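Local coordinates for scyllo-inositol 2-dehydrogenase (NADP(+)) IolW (Bacillus subtilis subsp. subtilis, PDB 3GDO), which catalyses the reversible, NADPH-dependent reduction of scyllo-inosose to scyllo-inositol, at residues B[11-16]-B[42-47]; B[33-38]-B[61-66]; B[19-24]-B[93-98]; B[23-26]-B[30-33]. All coordinates share one frame; numbering follows the deposited sequence.

The four contacts offer a worked example of how a Rossmann domain is held together around helix 15-26 and the parallel sheet; all lie in the family's dinucleotide-binding region, with centres about 12 to 16 Å apart. Contacts 1, 3 and 4 share helix 15-26, while contacts 2 and 4 share strand 31-37. Along the chain, contact 4 spans the shortest loop, joining this helix to the strand that follows it. Contact 1 reaches on to helix 41-47, contact 2 to the turn after helix 58-61, and contact 3 to strand 91-95. Contact 1 touches contact 2, where Gly12 probably bonds to Met37, and contact 3, where Ser16 packs on His21, so the glycine-rich turn sits against both.

Contact 1. Residues B[11-16]-B[42-47]; sequences LGYGLS and EEVKRD
Tyr13 reaches from the turn after strand 6-11 to helix 41-47 and is the one residue of 11-16 that touches the helix, meeting Val44 over a ring face, Asp47 at the hydroxyl and Glu43 obliquely. The polar part is a hydrogen bond at the ring's edge. Tyr13 OH donates to Asp47 OD2 at 2.6 Å, approaching that oxygen on its anti side and 19° out of the carboxylate plane. The apolar part lies over one ring face, where Val44 CG2 makes a CH-pi contact 4.0 Å from the Tyr13 ring centroid, displaced toward the rim and closest to Tyr13 CD2 at 3.8 Å. A chi1 of -158° swings the ring to the side opposite the backbone N, from where it spans to the helix.

The turn itself, Gly12-Tyr13-Gly14 leading into helix 15-26 with Gly14 as N-cap, has the strand-turn-helix layout and GxGxxG spacing consistent with the dinucleotide-binding loop of a Rossmann fold. Tyr13 is the side chain between the first two glycines of this pattern, and it ties the loop to the next helix of the domain. A phenylalanine here has no hydroxyl, which would probably leave Asp47 OD2 without this mate and the loop less firmly tied to helix 41-47.

A looser packing contact completes the set. Glu43 OE2 stands obliquely to the ring, 4.1 Å from Tyr13 CE2, while Glu43 OE1 is engaged in a salt bridge with Arg40. Ile36 of strand 31-37 packs against both Tyr13 and Val44.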
loop_
_atom_site.group_PDB
_atom_site.type_symbol
_atom_site.label_atom_id
_atom_site.label_comp_id
_atom_site.label_asym_id
_atom_site.label_seq_id
_atom_site.Cartn_x
_atom_site.Cartn_y
_atom_site.Cartn_z
ATOM N N LEU B 11 36.681 -10.011 -6.216
ATOM C CA LEU B 11 36.387 -11.420 -6.073
ATOM C C LEU B 11 35.132 -11.781 -6.882
ATOM O O LEU B 11 34.036 -11.369 -6.538
ATOM C CB LEU B 11 36.198 -11.816 -4.613
ATOM C CG LEU B 11 37.352 -11.666 -3.613
ATOM C CD1 LEU B 11 37.016 -12.487 -2.354
ATOM C CD2 LEU B 11 38.715 -12.100 -4.203
ATOM N N GLY B 12 35.325 -12.545 -7.967
ATOM C CA GLY B 12 34.197 -12.999 -8.812
ATOM C C GLY B 12 33.964 -12.034 -9.953
ATOM O O GLY B 12 34.031 -10.825 -9.780
ATOM N N TYR B 13 33.719 -12.574 -11.142
ATOM C CA TYR B 13 33.503 -11.740 -12.301
ATOM C C TYR B 13 32.260 -12.197 -13.112
ATOM O O TYR B 13 32.278 -12.252 -14.352
ATOM C CB TYR B 13 34.773 -11.716 -13.135
ATOM C CG TYR B 13 34.881 -10.536 -14.051
ATOM C CD1 TYR B 13 35.026 -9.246 -13.534
ATOM C CD2 TYR B 13 34.856 -10.697 -15.436
ATOM C CE1 TYR B 13 35.123 -8.142 -14.381
ATOM C CE2 TYR B 13 34.966 -9.599 -16.289
ATOM C CZ TYR B 13 35.101 -8.320 -15.739
ATOM O OH TYR B 13 35.210 -7.206 -16.556
ATOM N N GLY B 14 31.198 -12.524 -12.373
ATOM C CA GLY B 14 29.842 -12.692 -12.915
ATOM C C GLY B 14 29.200 -11.346 -13.179
ATOM O O GLY B 14 29.873 -10.355 -13.542
ATOM N N LEU B 15 27.887 -11.306 -13.006
ATOM C CA LEU B 15 27.096 -10.096 -13.213
ATOM C C LEU B 15 27.537 -8.889 -12.334
ATOM O O LEU B 15 27.730 -7.794 -12.858
ATOM C CB LEU B 15 25.612 -10.432 -12.961
ATOM C CG LEU B 15 24.587 -9.305 -13.133
ATOM C CD1 LEU B 15 24.477 -8.843 -14.592
ATOM C CD2 LEU B 15 23.213 -9.738 -12.576
ATOM N N SER B 16 27.658 -9.081 -11.016
ATOM C CA SER B 16 28.071 -7.969 -10.127
ATOM C C SER B 16 29.435 -7.476 -10.491
ATOM O O SER B 16 29.620 -6.290 -10.646
ATOM C CB SER B 16 28.122 -8.358 -8.663
ATOM O OG SER B 16 26.935 -9.009 -8.325
ATOM N N GLU B 42 39.552 -14.830 -20.487
ATOM C CA GLU B 42 39.397 -14.047 -21.712
ATOM C C GLU B 42 38.560 -12.796 -21.533
ATOM O O GLU B 42 38.829 -11.773 -22.189
ATOM C CB GLU B 42 38.760 -14.876 -22.857
ATOM C CG GLU B 42 39.684 -15.704 -23.682
ATOM C CD GLU B 42 40.729 -14.899 -24.447
ATOM O OE1 GLU B 42 40.378 -13.988 -25.253
ATOM O OE2 GLU B 42 41.920 -15.199 -24.246
ATOM N N GLU B 43 37.509 -12.875 -20.711
ATOM C CA GLU B 43 36.624 -11.703 -20.526
ATOM C C GLU B 43 37.428 -10.589 -19.893
ATOM O O GLU B 43 37.369 -9.457 -20.346
ATOM C CB GLU B 43 35.396 -11.970 -19.647
ATOM C CG GLU B 43 34.405 -12.967 -20.190
ATOM C CD GLU B 43 33.190 -13.094 -19.300
ATOM O OE1 GLU B 43 32.638 -14.206 -19.230
ATOM O OE2 GLU B 43 32.790 -12.091 -18.655
ATOM N N VAL B 44 38.198 -10.934 -18.866
ATOM C CA VAL B 44 39.012 -9.944 -18.166
ATOM C C VAL B 44 40.092 -9.350 -19.072
ATOM O O VAL B 44 40.374 -8.155 -19.001
ATOM C CB VAL B 44 39.657 -10.514 -16.894
ATOM C CG1 VAL B 44 40.610 -9.484 -16.266
ATOM C CG2 VAL B 44 38.577 -10.960 -15.881
ATOM N N LYS B 45 40.696 -10.181 -19.917
ATOM C CA LYS B 45 41.721 -9.691 -20.843
ATOM C C LYS B 45 41.132 -8.632 -21.782
ATOM O O LYS B 45 41.785 -7.632 -22.095
ATOM C CB LYS B 45 42.332 -10.850 -21.634
ATOM C CG LYS B 45 43.340 -10.404 -22.679
ATOM C CD LYS B 45 43.944 -11.582 -23.423
ATOM C CE LYS B 45 44.789 -11.085 -24.599
ATOM N NZ LYS B 45 45.990 -11.935 -24.783
ATOM N N ARG B 46 39.892 -8.848 -22.209
ATOM C CA ARG B 46 39.189 -7.906 -23.078
ATOM C C ARG B 46 38.625 -6.689 -22.337
ATOM O O ARG B 46 38.580 -5.597 -22.892
ATOM C CB ARG B 46 38.071 -8.625 -23.857
ATOM C CG ARG B 46 38.598 -9.681 -24.855
ATOM C CD ARG B 46 37.516 -10.092 -25.839
ATOM N NE ARG B 46 36.364 -10.647 -25.129
ATOM C CZ ARG B 46 36.225 -11.934 -24.808
ATOM N NH1 ARG B 46 37.163 -12.807 -25.168
ATOM N NH2 ARG B 46 35.146 -12.356 -24.137
ATOM N N ASP B 47 38.193 -6.872 -21.092
ATOM C CA ASP B 47 37.607 -5.768 -20.310
ATOM C C ASP B 47 38.684 -4.915 -19.624
ATOM O O ASP B 47 38.635 -3.686 -19.681
ATOM C CB ASP B 47 36.639 -6.303 -19.235
ATOM C CG ASP B 47 35.348 -6.903 -19.815
ATOM O OD1 ASP B 47 35.025 -6.640 -20.989
ATOM O OD2 ASP B 47 34.640 -7.620 -19.061
#

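Contact 2. Residues B[33-38]-B[61-66]; sequences ISKIMT and TNDPAI
Ser34 and Lys35, neighbours on strand 31-37, both face the turn that precedes strand 68-71: Ser34 meets Ile66, and Lys35 meets both Asp63 and Ile66. Two successive strand residues would ordinarily face opposite ways; here the backbone at Ser34 (psi -47°) departs from the extended form, and both can serve the same partner segment.

The closely packed part is apolar and centres on Ile66, which is buried. Its CD1 methyl comes to 3.9 Å from Ser34 CB and lies, less intimately, 4.4 Å from Lys35 CG. The aliphatic base of the lysine thus borders the hydrophobic spot while its charged end travels further.

The other part is polar and more open. The Lys35 chain is extended beyond CG, which carries NZ out to the partly exposed Asp63. There Lys35 NZ forms a salt bridge with Asp63 OD2 at 3.0 Å, on the anti side of that oxygen and 34° out of the carboxylate plane. The same ammonium group also donates to the backbone O of Glu59, so it links the carboxylate to helix 58-61. Asp63 in turn is steadied by its own loop: Asp63 OD1 accepts from Ala65 N at 2.8 Å, an Asx turn, within a type I turn closed by Ile66 N bonding to Asp63 O at 3.1 Å.

Strand 31-37 runs here between strands 6-11 and 52-54 of the parallel sheet, Ile60 of helix 58-61 packs on both Lys35 and Ile66, and Lys90, just before strand 91-95, donates to the carbonyls of Asp63 and Ile66.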
loop_
_atom_site.group_PDB
_atom_site.type_symbol
_atom_site.label_atom_id
_atom_site.label_comp_id
_atom_site.label_asym_id
_atom_site.label_seq_id
_atom_site.Cartn_x
_atom_site.Cartn_y
_atom_site.Cartn_z
ATOM N N ILE B 33 42.350 -1.312 -10.809
ATOM C CA ILE B 33 41.950 -2.710 -10.702
ATOM C C ILE B 33 43.183 -3.552 -10.971
ATOM O O ILE B 33 43.657 -3.566 -12.091
ATOM C CB ILE B 33 40.826 -3.091 -11.694
ATOM C CG1 ILE B 33 39.523 -2.335 -11.368
ATOM C CG2 ILE B 33 40.521 -4.565 -11.571
ATOM C CD1 ILE B 33 39.330 -1.046 -12.168
ATOM N N SER B 34 43.704 -4.232 -9.956
ATOM C CA SER B 34 44.955 -5.002 -10.096
ATOM C C SER B 34 44.719 -6.479 -10.329
ATOM O O SER B 34 45.350 -7.089 -11.202
ATOM C CB SER B 34 45.866 -4.837 -8.871
ATOM O OG SER B 34 46.281 -3.485 -8.773
ATOM N N LYS B 35 43.841 -7.065 -9.525
ATOM C CA LYS B 35 43.586 -8.492 -9.620
ATOM C C LYS B 35 42.081 -8.809 -9.591
ATOM O O LYS B 35 41.279 -8.087 -8.975
ATOM C CB LYS B 35 44.290 -9.216 -8.497
ATOM C CG LYS B 35 45.836 -9.149 -8.587
ATOM C CD LYS B 35 46.476 -10.076 -7.576
ATOM C CE LYS B 35 47.984 -10.164 -7.846
ATOM N NZ LYS B 35 48.591 -10.907 -6.702
ATOM N N ILE B 36 41.711 -9.887 -10.284
ATOM C CA ILE B 36 40.325 -10.391 -10.286
ATOM C C ILE B 36 40.380 -11.900 -10.171
ATOM O O ILE B 36 41.060 -12.553 -10.962
ATOM C CB ILE B 36 39.563 -9.980 -11.544
ATOM C CG1 ILE B 36 39.660 -8.474 -11.775
ATOM C CG2 ILE B 36 38.091 -10.508 -11.509
ATOM C CD1 ILE B 36 39.035 -7.998 -13.077
ATOM N N MET B 37 39.691 -12.430 -9.157
ATOM C CA MET B 37 39.587 -13.862 -8.921
ATOM C C MET B 37 38.408 -14.431 -9.740
ATOM O O MET B 37 37.251 -14.154 -9.423
ATOM C CB MET B 37 39.411 -14.152 -7.420
ATOM C CG MET B 37 39.637 -15.606 -7.047
ATOM S SD MET B 37 39.187 -16.145 -5.399
ATOM C CE MET B 37 37.451 -15.819 -5.326
ATOM N N THR B 38 38.716 -15.211 -10.789
ATOM C CA THR B 38 37.698 -15.707 -11.748
ATOM C C THR B 38 38.326 -16.721 -12.723
ATOM O O THR B 38 39.539 -16.694 -12.974
ATOM C CB THR B 38 37.058 -14.513 -12.557
ATOM O OG1 THR B 38 35.910 -14.944 -13.296
ATOM C CG2 THR B 38 38.088 -13.834 -13.507
ATOM N N THR B 61 44.634 -12.173 -1.020
ATOM C CA THR B 61 44.772 -11.928 0.416
ATOM C C THR B 61 46.236 -11.817 0.888
ATOM O O THR B 61 46.512 -11.103 1.848
ATOM C CB THR B 61 44.030 -12.966 1.280
ATOM O OG1 THR B 61 44.585 -14.256 1.042
ATOM C CG2 THR B 61 42.546 -12.979 0.940
ATOM N N ASN B 62 47.153 -12.514 0.213
ATOM C CA ASN B 62 48.576 -12.460 0.547
ATOM C C ASN B 62 49.324 -11.421 -0.223
ATOM O O ASN B 62 50.509 -11.208 0.036
ATOM C CB ASN B 62 49.267 -13.795 0.284
ATOM C CG ASN B 62 48.734 -14.893 1.142
ATOM O OD1 ASN B 62 47.968 -14.647 2.070
ATOM N ND2 ASN B 62 49.124 -16.127 0.835
ATOM N N ASP B 63 48.673 -10.809 -1.205
ATOM C CA ASP B 63 49.352 -9.779 -1.970
ATOM C C ASP B 63 49.325 -8.465 -1.182
ATOM O O ASP B 63 48.262 -7.821 -1.070
ATOM C CB ASP B 63 48.744 -9.625 -3.360
ATOM C CG ASP B 63 49.374 -8.493 -4.143
ATOM O OD1 ASP B 63 50.204 -7.774 -3.563
ATOM O OD2 ASP B 63 49.054 -8.287 -5.332
ATOM N N PRO B 64 50.499 -8.045 -0.647
ATOM C CA PRO B 64 50.606 -6.803 0.160
ATOM C C PRO B 64 50.309 -5.510 -0.584
ATOM O O PRO B 64 50.067 -4.477 0.042
ATOM C CB PRO B 64 52.085 -6.787 0.632
ATOM C CG PRO B 64 52.807 -7.752 -0.279
ATOM C CD PRO B 64 51.774 -8.796 -0.682
ATOM N N ALA B 65 50.364 -5.518 -1.901
ATOM C CA ALA B 65 50.035 -4.294 -2.597
ATOM C C ALA B 65 48.498 -4.047 -2.632
ATOM O O ALA B 65 48.068 -2.915 -2.796
ATOM C CB ALA B 65 50.637 -4.267 -4.003
ATOM N N ILE B 66 47.703 -5.103 -2.477
ATOM C CA ILE B 66 46.233 -5.006 -2.556
ATOM C C ILE B 66 45.662 -4.308 -1.311
ATOM O O ILE B 66 45.907 -4.765 -0.196
ATOM C CB ILE B 66 45.595 -6.400 -2.689
ATOM C CG1 ILE B 66 46.012 -7.062 -4.016
ATOM C CG2 ILE B 66 44.051 -6.321 -2.557
ATOM C CD1 ILE B 66 45.571 -6.315 -5.287
#

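Contact 3. Residues B[19-24]-B[93-98]; sequences VFHGPL and VMEKPM
His21 and Glu95 meet with their flat groups almost perpendicular, the imidazole and carboxylate planes standing 85° apart. The histidine presents an edge: His21 NE2 donates to Glu95 OE2 at 2.9 Å, with the oxygen close to the ring plane and a fairly straight N-H...O angle of 160°. Seen from the glutamate, the donor comes from well above the carboxylate plane. The acid gets there by folding, for its chain bends at chi2 (-72°) and brings the carboxylate back toward the helix. Glu95 is modelled in two conformers, so the bond is described for one of them and is uncertain for the other.

The other carboxylate oxygen serves its own segment: Glu95 OE1 accepts from Lys96 N at 3.2 Å through its anti lone pair. Glu95, Lys96 and Pro97, with a cis peptide bond before the proline, match the Glu-Lys-Pro motif of the Gfo/Idh/MocA family, which in relatives lies beside the cofactor and substrate site. The contact therefore joins helix 15-26, the helix that follows the glycine-rich turn, to this motif at the C-terminal side of strand 91-95. Lys96 itself reaches the C-terminal domain through a salt bridge of its NZ with Asp177.

The histidine ring is held at both nitrogens, since His21 ND1 is hydrogen-bonded to the hydroxyl of Tyr306 on helix 303-315. Bonds at both nitrogens would probably limit rotation of the imidazole. The ring of Tyr122 also meets His21, and its side chain touches Glu95 as well.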
loop_
_atom_site.group_PDB
_atom_site.type_symbol
_atom_site.label_atom_id
_atom_site.label_comp_id
_atom_site.label_asym_id
_atom_site.label_seq_id
_atom_site.Cartn_x
_atom_site.Cartn_y
_atom_site.Cartn_z
ATOM N N VAL B 19 29.586 -6.157 -14.451
ATOM C CA VAL B 19 28.584 -5.174 -14.896
ATOM C C VAL B 19 28.362 -4.085 -13.848
ATOM O O VAL B 19 28.318 -2.910 -14.178
ATOM C CB VAL B 19 27.223 -5.846 -15.290
ATOM C CG1 VAL B 19 26.208 -4.789 -15.728
ATOM C CG2 VAL B 19 27.430 -6.879 -16.433
ATOM N N PHE B 20 28.208 -4.466 -12.589
ATOM C CA PHE B 20 27.817 -3.457 -11.549
ATOM C C PHE B 20 28.998 -2.740 -10.855
ATOM O O PHE B 20 28.827 -1.631 -10.355
ATOM C CB PHE B 20 26.825 -4.036 -10.523
ATOM C CG PHE B 20 25.541 -4.628 -11.158
ATOM C CD1 PHE B 20 24.916 -4.009 -12.252
ATOM C CD2 PHE B 20 24.975 -5.794 -10.644
ATOM C CE1 PHE B 20 23.739 -4.555 -12.849
ATOM C CE2 PHE B 20 23.805 -6.365 -11.225
ATOM C CZ PHE B 20 23.183 -5.746 -12.322
ATOM N N HIS B 21 30.187 -3.353 -10.838
ATOM C CA HIS B 21 31.320 -2.767 -10.101
ATOM C C HIS B 21 32.452 -2.332 -11.001
ATOM O O HIS B 21 32.892 -1.169 -10.960
ATOM C CB HIS B 21 31.810 -3.732 -9.003
ATOM C CG HIS B 21 30.825 -3.896 -7.886
ATOM N ND1 HIS B 21 30.837 -3.103 -6.756
ATOM C CD2 HIS B 21 29.779 -4.755 -7.734
ATOM C CE1 HIS B 21 29.862 -3.486 -5.940
ATOM N NE2 HIS B 21 29.191 -4.473 -6.522
ATOM N N GLY B 22 32.921 -3.276 -11.809
ATOM C CA GLY B 22 33.995 -3.077 -12.757
ATOM C C GLY B 22 33.922 -1.810 -13.561
ATOM O O GLY B 22 34.864 -1.031 -13.529
ATOM N N PRO B 23 32.804 -1.587 -14.287
ATOM C CA PRO B 23 32.693 -0.406 -15.127
ATOM C C PRO B 23 32.747 0.899 -14.331
ATOM O O PRO B 23 33.191 1.921 -14.856
ATOM C CB PRO B 23 31.307 -0.574 -15.765
ATOM C CG PRO B 23 31.083 -1.996 -15.814
ATOM C CD PRO B 23 31.739 -2.563 -14.591
ATOM N N LEU B 24 32.268 0.891 -13.091
ATOM C CA LEU B 24 32.282 2.112 -12.281
ATOM C C LEU B 24 33.713 2.401 -11.789
ATOM O O LEU B 24 34.198 3.541 -11.861
ATOM C CB LEU B 24 31.328 1.977 -11.099
ATOM C CG LEU B 24 29.848 1.759 -11.445
ATOM C CD1 LEU B 24 28.995 1.696 -10.200
ATOM C CD2 LEU B 24 29.341 2.848 -12.393
ATOM N N VAL B 93 34.550 -4.164 0.570
ATOM C CA VAL B 93 33.176 -3.827 0.130
ATOM C C VAL B 93 32.415 -5.137 -0.145
ATOM O O VAL B 93 32.857 -5.953 -0.954
ATOM C CB VAL B 93 33.169 -2.957 -1.150
ATOM C CG1 VAL B 93 31.701 -2.838 -1.775
ATOM C CG2 VAL B 93 33.798 -1.557 -0.890
ATOM N N MET B 94 31.286 -5.323 0.541
ATOM C CA MET B 94 30.444 -6.529 0.425
ATOM C C MET B 94 29.196 -6.150 -0.374
ATOM O O MET B 94 28.733 -5.010 -0.294
ATOM C CB MET B 94 29.947 -7.009 1.807
ATOM C CG MET B 94 30.958 -7.164 2.952
ATOM S SD MET B 94 30.261 -7.819 4.493
ATOM C CE MET B 94 29.848 -9.484 4.089
ATOM N N GLU B 95 28.621 -7.100 -1.114
ATOM C CA GLU B 95 27.325 -6.824 -1.768
ATOM C C GLU B 95 26.212 -6.864 -0.719
ATOM O O GLU B 95 26.394 -7.415 0.372
ATOM C CB GLU B 95 27.021 -7.792 -2.929
ATOM C CG GLU B 95 27.381 -7.267 -4.332
ATOM C CD GLU B 95 26.464 -6.148 -4.868
ATOM O OE1 GLU B 95 25.556 -5.645 -4.124
ATOM O OE2 GLU B 95 26.688 -5.764 -6.043
ATOM N N LYS B 96 25.080 -6.228 -1.031
ATOM C CA LYS B 96 23.855 -6.483 -0.269
ATOM C C LYS B 96 23.256 -7.829 -0.745
ATOM O O LYS B 96 23.561 -8.267 -1.833
ATOM C CB LYS B 96 22.838 -5.351 -0.419
ATOM C CG LYS B 96 22.668 -4.767 -1.817
ATOM C CD LYS B 96 22.089 -5.758 -2.832
ATOM C CE LYS B 96 20.728 -6.252 -2.433
ATOM N NZ LYS B 96 20.164 -7.085 -3.502
ATOM N N PRO B 97 22.462 -8.525 0.085
ATOM C CA PRO B 97 22.252 -8.311 1.490
ATOM C C PRO B 97 23.513 -8.771 2.180
ATOM O O PRO B 97 24.098 -9.767 1.763
ATOM C CB PRO B 97 21.075 -9.235 1.803
ATOM C CG PRO B 97 21.272 -10.400 0.847
ATOM C CD PRO B 97 21.752 -9.731 -0.404
ATOM N N MET B 98 23.942 -8.027 3.195
ATOM C CA MET B 98 25.222 -8.279 3.887
ATOM C C MET B 98 25.441 -9.775 4.216
ATOM O O MET B 98 26.376 -10.384 3.706
ATOM C CB MET B 98 25.298 -7.383 5.138
ATOM C CG MET B 98 26.616 -7.402 5.920
ATOM S SD MET B 98 26.448 -6.415 7.445
ATOM C CE MET B 98 28.190 -6.580 7.936
#

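Contact 4. Residues B[23-26]-B[30-33]; sequences PLLD and EYQI
The first beta-alpha-beta unit of the Rossmann fold is closed at this contact, where Leu25 of helix 15-26 packs against Tyr31 and Ile33 of the strand that follows it. Leu25 CD2 sits over the centre of one face of the Tyr31 ring, 3.9 Å from the centroid and 9° off the ring normal, a CH-pi contact centred on the ring. A chi1 of -70° sets that ring beside its own backbone N, with a face to the leucine.

Lower on the same leucine, Leu25 CB touches Ile33 CD1 at 3.9 Å. Ile33 CD1 also lies against the helix backbone, 3.9 Å from Asp26 N. Tyr31 and Ile33 are two apart on the strand and face the same way, so in this crossover the helix rests on alternate residues of strand 31-37, the usual relation of helix to parallel sheet.

Beyond the leucine, Tyr31 packs on Ile309 and Ala310 of helix 303-315, and its OH is hydrogen-bonded to the backbone O of Tyr306 there. An alanine here has no ring, which is likely to leave Leu25 CD2 without its aromatic face, a gap toward that helix and the Tyr306 carbonyl without this donor. Ile10 and Phe48 pack on Ile33.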
loop_
_atom_site.group_PDB
_atom_site.type_symbol
_atom_site.label_atom_id
_atom_site.label_comp_id
_atom_site.label_asym_id
_atom_site.label_seq_id
_atom_site.Cartn_x
_atom_site.Cartn_y
_atom_site.Cartn_z
ATOM N N PRO B 23 32.804 -1.587 -14.287
ATOM C CA PRO B 23 32.693 -0.406 -15.127
ATOM C C PRO B 23 32.747 0.899 -14.331
ATOM O O PRO B 23 33.191 1.921 -14.856
ATOM C CB PRO B 23 31.307 -0.574 -15.765
ATOM C CG PRO B 23 31.083 -1.996 -15.814
ATOM C CD PRO B 23 31.739 -2.563 -14.591
ATOM N N LEU B 24 32.268 0.891 -13.091
ATOM C CA LEU B 24 32.282 2.112 -12.281
ATOM C C LEU B 24 33.713 2.401 -11.789
ATOM O O LEU B 24 34.198 3.541 -11.861
ATOM C CB LEU B 24 31.328 1.977 -11.099
ATOM C CG LEU B 24 29.848 1.759 -11.445
ATOM C CD1 LEU B 24 28.995 1.696 -10.200
ATOM C CD2 LEU B 24 29.341 2.848 -12.393
ATOM N N LEU B 25 34.370 1.354 -11.290
ATOM C CA LEU B 25 35.743 1.461 -10.789
ATOM C C LEU B 25 36.650 1.914 -11.921
ATOM O O LEU B 25 37.468 2.806 -11.743
ATOM C CB LEU B 25 36.217 0.148 -10.164
ATOM C CG LEU B 25 35.559 -0.274 -8.834
ATOM C CD1 LEU B 25 35.876 -1.723 -8.470
ATOM C CD2 LEU B 25 36.014 0.632 -7.717
ATOM N N ASP B 26 36.412 1.367 -13.106
ATOM C CA ASP B 26 37.110 1.738 -14.342
ATOM C C ASP B 26 37.127 3.231 -14.699
ATOM O O ASP B 26 38.095 3.689 -15.299
ATOM C CB ASP B 26 36.543 0.916 -15.511
ATOM C CG ASP B 26 37.287 1.144 -16.814
ATOM O OD1 ASP B 26 38.455 0.721 -16.896
ATOM O OD2 ASP B 26 36.704 1.727 -17.760
ATOM N N GLU B 30 40.954 7.491 -9.024
ATOM C CA GLU B 30 41.309 7.106 -7.673
ATOM C C GLU B 30 41.636 5.614 -7.524
ATOM O O GLU B 30 42.141 5.180 -6.478
ATOM C CB GLU B 30 40.157 7.420 -6.704
ATOM C CG GLU B 30 39.782 8.878 -6.562
ATOM C CD GLU B 30 38.598 9.251 -7.426
ATOM O OE1 GLU B 30 38.653 9.025 -8.663
ATOM O OE2 GLU B 30 37.616 9.781 -6.864
ATOM N N TYR B 31 41.291 4.808 -8.531
ATOM C CA TYR B 31 41.358 3.335 -8.403
ATOM C C TYR B 31 42.207 2.669 -9.469
ATOM O O TYR B 31 42.289 3.147 -10.593
ATOM C CB TYR B 31 39.951 2.703 -8.463
ATOM C CG TYR B 31 39.118 2.992 -7.235
ATOM C CD1 TYR B 31 39.278 2.239 -6.080
ATOM C CD2 TYR B 31 38.213 4.055 -7.220
ATOM C CE1 TYR B 31 38.536 2.507 -4.953
ATOM C CE2 TYR B 31 37.460 4.340 -6.099
ATOM C CZ TYR B 31 37.613 3.547 -4.962
ATOM O OH TYR B 31 36.886 3.807 -3.806
ATOM N N GLN B 32 42.825 1.560 -9.088
ATOM C CA GLN B 32 43.475 0.684 -10.035
ATOM C C GLN B 32 42.970 -0.725 -9.791
ATOM O O GLN B 32 43.140 -1.281 -8.690
ATOM C CB GLN B 32 45.011 0.725 -9.866
ATOM C CG GLN B 32 45.773 -0.080 -10.926
ATOM C CD GLN B 32 45.336 0.305 -12.331
ATOM O OE1 GLN B 32 45.545 1.435 -12.775
ATOM N NE2 GLN B 32 44.702 -0.631 -13.029
ATOM N N ILE B 33 42.350 -1.312 -10.809
ATOM C CA ILE B 33 41.950 -2.710 -10.702
ATOM C C ILE B 33 43.183 -3.552 -10.971
ATOM O O ILE B 33 43.657 -3.566 -12.091
ATOM C CB ILE B 33 40.826 -3.091 -11.694
ATOM C CG1 ILE B 33 39.523 -2.335 -11.368
ATOM C CG2 ILE B 33 40.521 -4.565 -11.571
ATOM C CD1 ILE B 33 39.330 -1.046 -12.168
#